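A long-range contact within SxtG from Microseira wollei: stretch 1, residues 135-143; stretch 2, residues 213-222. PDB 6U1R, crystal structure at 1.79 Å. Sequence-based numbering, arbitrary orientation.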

# COMPACT_ATOMS: atom_id res chain seq x y z
N PRO A 135 15.43 -8.81 0.58
CA PRO A 135 14.72 -7.67 1.20
C PRO A 135 14.80 -6.38 0.39
O PRO A 135 13.86 -5.56 0.42
CB PRO A 135 15.42 -7.50 2.56
CG PRO A 135 16.31 -8.65 2.73
CD PRO A 135 16.50 -9.34 1.43
N ARG A 136 15.91 -6.17 -0.33
CA ARG A 136 16.12 -4.94 -1.08
C ARG A 136 15.06 -4.74 -2.17
O ARG A 136 14.81 -3.60 -2.58
CB ARG A 136 17.52 -4.97 -1.71
CG ARG A 136 17.98 -3.70 -2.43
CD ARG A 136 18.45 -2.61 -1.48
NE ARG A 136 19.50 -3.06 -0.57
CZ ARG A 136 20.08 -2.28 0.34
NH1 ARG A 136 19.77 -0.99 0.41
NH2 ARG A 136 21.00 -2.78 1.16
N ASP A 137 14.46 -5.82 -2.68
CA ASP A 137 13.49 -5.69 -3.77
C ASP A 137 12.15 -5.14 -3.29
O ASP A 137 11.41 -4.54 -4.08
CB ASP A 137 13.23 -7.05 -4.43
CG ASP A 137 14.45 -7.67 -5.05
OD1 ASP A 137 15.52 -7.01 -5.10
OD2 ASP A 137 14.34 -8.85 -5.49
N VAL A 138 11.81 -5.35 -2.03
CA VAL A 138 10.43 -5.31 -1.55
C VAL A 138 10.13 -3.98 -0.88
O VAL A 138 8.97 -3.53 -0.86
CB VAL A 138 10.18 -6.49 -0.59
CG1 VAL A 138 8.76 -6.46 -0.02
CG2 VAL A 138 10.46 -7.81 -1.32
N PHE A 139 11.16 -3.34 -0.31
CA PHE A 139 11.01 -2.15 0.52
C PHE A 139 12.08 -1.12 0.17
O PHE A 139 13.22 -1.49 -0.08
CB PHE A 139 11.17 -2.42 2.02
CG PHE A 139 10.38 -3.58 2.55
CD1 PHE A 139 9.06 -3.41 2.90
CD2 PHE A 139 10.96 -4.83 2.71
CE1 PHE A 139 8.31 -4.47 3.42
CE2 PHE A 139 10.21 -5.90 3.22
CZ PHE A 139 8.89 -5.71 3.56
N LEU A 140 11.71 0.14 0.23
CA LEU A 140 12.63 1.26 0.23
C LEU A 140 12.72 1.83 1.64
O LEU A 140 11.69 1.99 2.31
CB LEU A 140 12.17 2.38 -0.69
CG LEU A 140 12.25 2.25 -2.18
CD1 LEU A 140 11.39 3.40 -2.78
CD2 LEU A 140 13.70 2.36 -2.60
N VAL A 141 13.93 2.16 2.08
CA VAL A 141 14.12 2.91 3.31
C VAL A 141 14.52 4.32 2.93
O VAL A 141 15.59 4.53 2.33
CB VAL A 141 15.19 2.28 4.23
CG1 VAL A 141 15.25 3.07 5.54
CG2 VAL A 141 14.87 0.84 4.50
N ILE A 142 13.68 5.29 3.27
CA ILE A 142 13.90 6.70 2.96
C ILE A 142 13.90 7.45 4.29
O ILE A 142 12.83 7.80 4.81
CB ILE A 142 12.85 7.29 2.00
CG1 ILE A 142 12.72 6.46 0.72
CG2 ILE A 142 13.21 8.75 1.66
CD1 ILE A 142 14.01 6.35 -0.10
N GLY A 143 15.07 7.70 4.85
CA GLY A 143 15.12 8.39 6.13
C GLY A 143 14.53 7.53 7.23
O GLY A 143 15.05 6.44 7.50
N THR A 213 3.79 0.45 -10.94
CA THR A 213 4.56 -0.65 -10.37
C THR A 213 6.04 -0.26 -10.30
O THR A 213 6.57 0.43 -11.19
CB THR A 213 4.43 -1.99 -11.15
OG1 THR A 213 4.85 -1.84 -12.52
CG2 THR A 213 3.01 -2.51 -11.11
N PHE A 214 6.68 -0.67 -9.21
CA PHE A 214 8.14 -0.62 -9.15
C PHE A 214 8.63 -1.60 -8.10
O PHE A 214 7.92 -1.95 -7.15
CB PHE A 214 8.66 0.81 -8.85
CG PHE A 214 8.34 1.34 -7.46
CD1 PHE A 214 9.16 1.02 -6.38
CD2 PHE A 214 7.26 2.19 -7.25
CE1 PHE A 214 8.89 1.52 -5.13
CE2 PHE A 214 6.99 2.70 -5.98
CZ PHE A 214 7.80 2.37 -4.93
N ASP A 215 9.87 -2.06 -8.31
CA ASP A 215 10.65 -2.76 -7.30
C ASP A 215 11.60 -1.76 -6.65
O ASP A 215 12.21 -0.93 -7.34
CB ASP A 215 11.48 -3.89 -7.91
CG ASP A 215 10.67 -5.15 -8.21
OD1 ASP A 215 9.42 -5.07 -8.29
OD2 ASP A 215 11.29 -6.22 -8.39
N ALA A 216 11.78 -1.89 -5.34
CA ALA A 216 12.62 -0.92 -4.65
C ALA A 216 14.06 -0.99 -5.13
O ALA A 216 14.77 0.02 -5.13
CB ALA A 216 12.53 -1.16 -3.14
N ALA A 217 14.50 -2.16 -5.57
CA ALA A 217 15.89 -2.33 -5.97
C ALA A 217 16.18 -1.78 -7.36
O ALA A 217 17.33 -1.86 -7.81
CB ALA A 217 16.28 -3.80 -5.90
N ASP A 218 15.19 -1.19 -8.05
CA ASP A 218 15.48 -0.38 -9.23
C ASP A 218 15.92 1.05 -8.88
O ASP A 218 16.07 1.88 -9.79
CB ASP A 218 14.26 -0.32 -10.17
CG ASP A 218 14.23 -1.49 -11.15
OD1 ASP A 218 15.31 -1.84 -11.69
OD2 ASP A 218 13.13 -2.05 -11.37
N PHE A 219 16.16 1.33 -7.59
CA PHE A 219 16.59 2.64 -7.11
C PHE A 219 17.78 2.51 -6.16
O PHE A 219 17.89 1.53 -5.41
CB PHE A 219 15.45 3.37 -6.39
CG PHE A 219 14.23 3.55 -7.24
CD1 PHE A 219 13.27 2.56 -7.31
CD2 PHE A 219 14.07 4.70 -7.99
CE1 PHE A 219 12.16 2.71 -8.10
CE2 PHE A 219 12.94 4.86 -8.78
CZ PHE A 219 11.99 3.87 -8.84
N VAL A 220 18.69 3.49 -6.22
CA VAL A 220 19.77 3.63 -5.25
C VAL A 220 19.76 5.05 -4.71
O VAL A 220 19.32 5.99 -5.39
CB VAL A 220 21.16 3.28 -5.84
CG1 VAL A 220 21.30 1.78 -5.96
CG2 VAL A 220 21.36 3.96 -7.20
N ARG A 221 20.22 5.21 -3.46
CA ARG A 221 19.95 6.41 -2.66
C ARG A 221 21.21 7.23 -2.38
O ARG A 221 22.18 6.70 -1.82
CB ARG A 221 19.30 6.01 -1.34
CG ARG A 221 17.87 5.40 -1.50
CD ARG A 221 17.38 4.64 -0.27
NE ARG A 221 18.39 3.64 0.07
CZ ARG A 221 18.95 3.49 1.25
NH1 ARG A 221 18.55 4.19 2.32
NH2 ARG A 221 19.93 2.61 1.37
N CYS A 222 21.16 8.53 -2.71
CA CYS A 222 22.25 9.49 -2.45
C CYS A 222 21.72 10.74 -1.74
O CYS A 222 21.86 11.86 -2.22
CB CYS A 222 22.94 9.93 -3.74
SG CYS A 222 23.73 8.59 -4.63
O HOH W 1 18.99 1.03 -1.69

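The two stretches form a compact, mixed contact in which one backbone hydrogen bond and a close approach of main chains at one end give way to apolar side-chain packing and then to a side-chain-to-backbone bond and a water-linked arginine pair. Together they bury 526 Å², summed over both sides, between segments at least 74 residues apart in sequence.

The closest CA atoms across the stretches are those of Asp 137 and Ala 217, 4.7 Å apart. Farther along, Ile 142 CA and Arg 221 CA are separated by 8.3 Å. Strand 139-142 and strand 219-222 run almost parallel, with 10° between their N-to-C directions, but their axes come no closer than 9.0 Å. That spacing is too wide for direct pairing as neighbouring β-strands, and no backbone hydrogen bond links the two strands; side chains fill the space instead.

The backbone bond precedes both strands. Ala 216 N donates to Asp 137 O at 3.0 Å, with an N-H...O angle of 149°, joining the start of the 3-10 segment 216-218 to the residues just before strand 139-142. Distance alone would suggest a second bond, since Arg 136 O lies 3.3 Å from Ala 217 N, but the angle is poor and the pair does not qualify. The close fit here goes with small side chains: Ala 216 and Ala 217 both direct CA-to-CB toward the first stretch. Ala 216 CB sits 3.2 Å from Phe 139 O and 3.4 Å from Arg 136 O, while Ala 217 CB lies 3.4 Å from Asp 137 OD1. These are van der Waals contacts of methyl groups with oxygen atoms.

Leu 140 supplies the apolar centre. Its CA-to-CB bond points sideways, yet its m,t rotamer (chi1 -73°, chi2 166°) brings the end of the side chain nearer the second stretch. Leu 140 CG is 3.6 Å from Ala 216 CB, Leu 140 CD1 is 3.9 Å from Phe 214 CE1, and Leu 140 CD2 is 4.3 Å from Phe 219 CB. The isobutyl group therefore touches three residues of the second stretch, where dispersion and exclusion of water favour close packing.

Arg 221 extends the contact along the strands, pointing CA-to-CB toward the first stretch and covering the distance with a long side chain. Arg 221 NH1 donates to Val 141 O at 3.0 Å, but the 130° angle makes this bond weak. The aliphatic part also packs, with Arg 221 CD 3.8 Å from Ile 142 CD1.

The guanidinium groups of Arg 136 and Arg 221 bring like charges together, with Arg 136 NH1 only 3.7 Å from Arg 221 NH2. Water 1 bridges the two side chains, its oxygen accepting from Arg 136 NH1 at 3.0 Å and from Arg 221 NE at 3.2 Å. That oxygen thus offers a shared acceptor to two cationic groups that cannot satisfy each other.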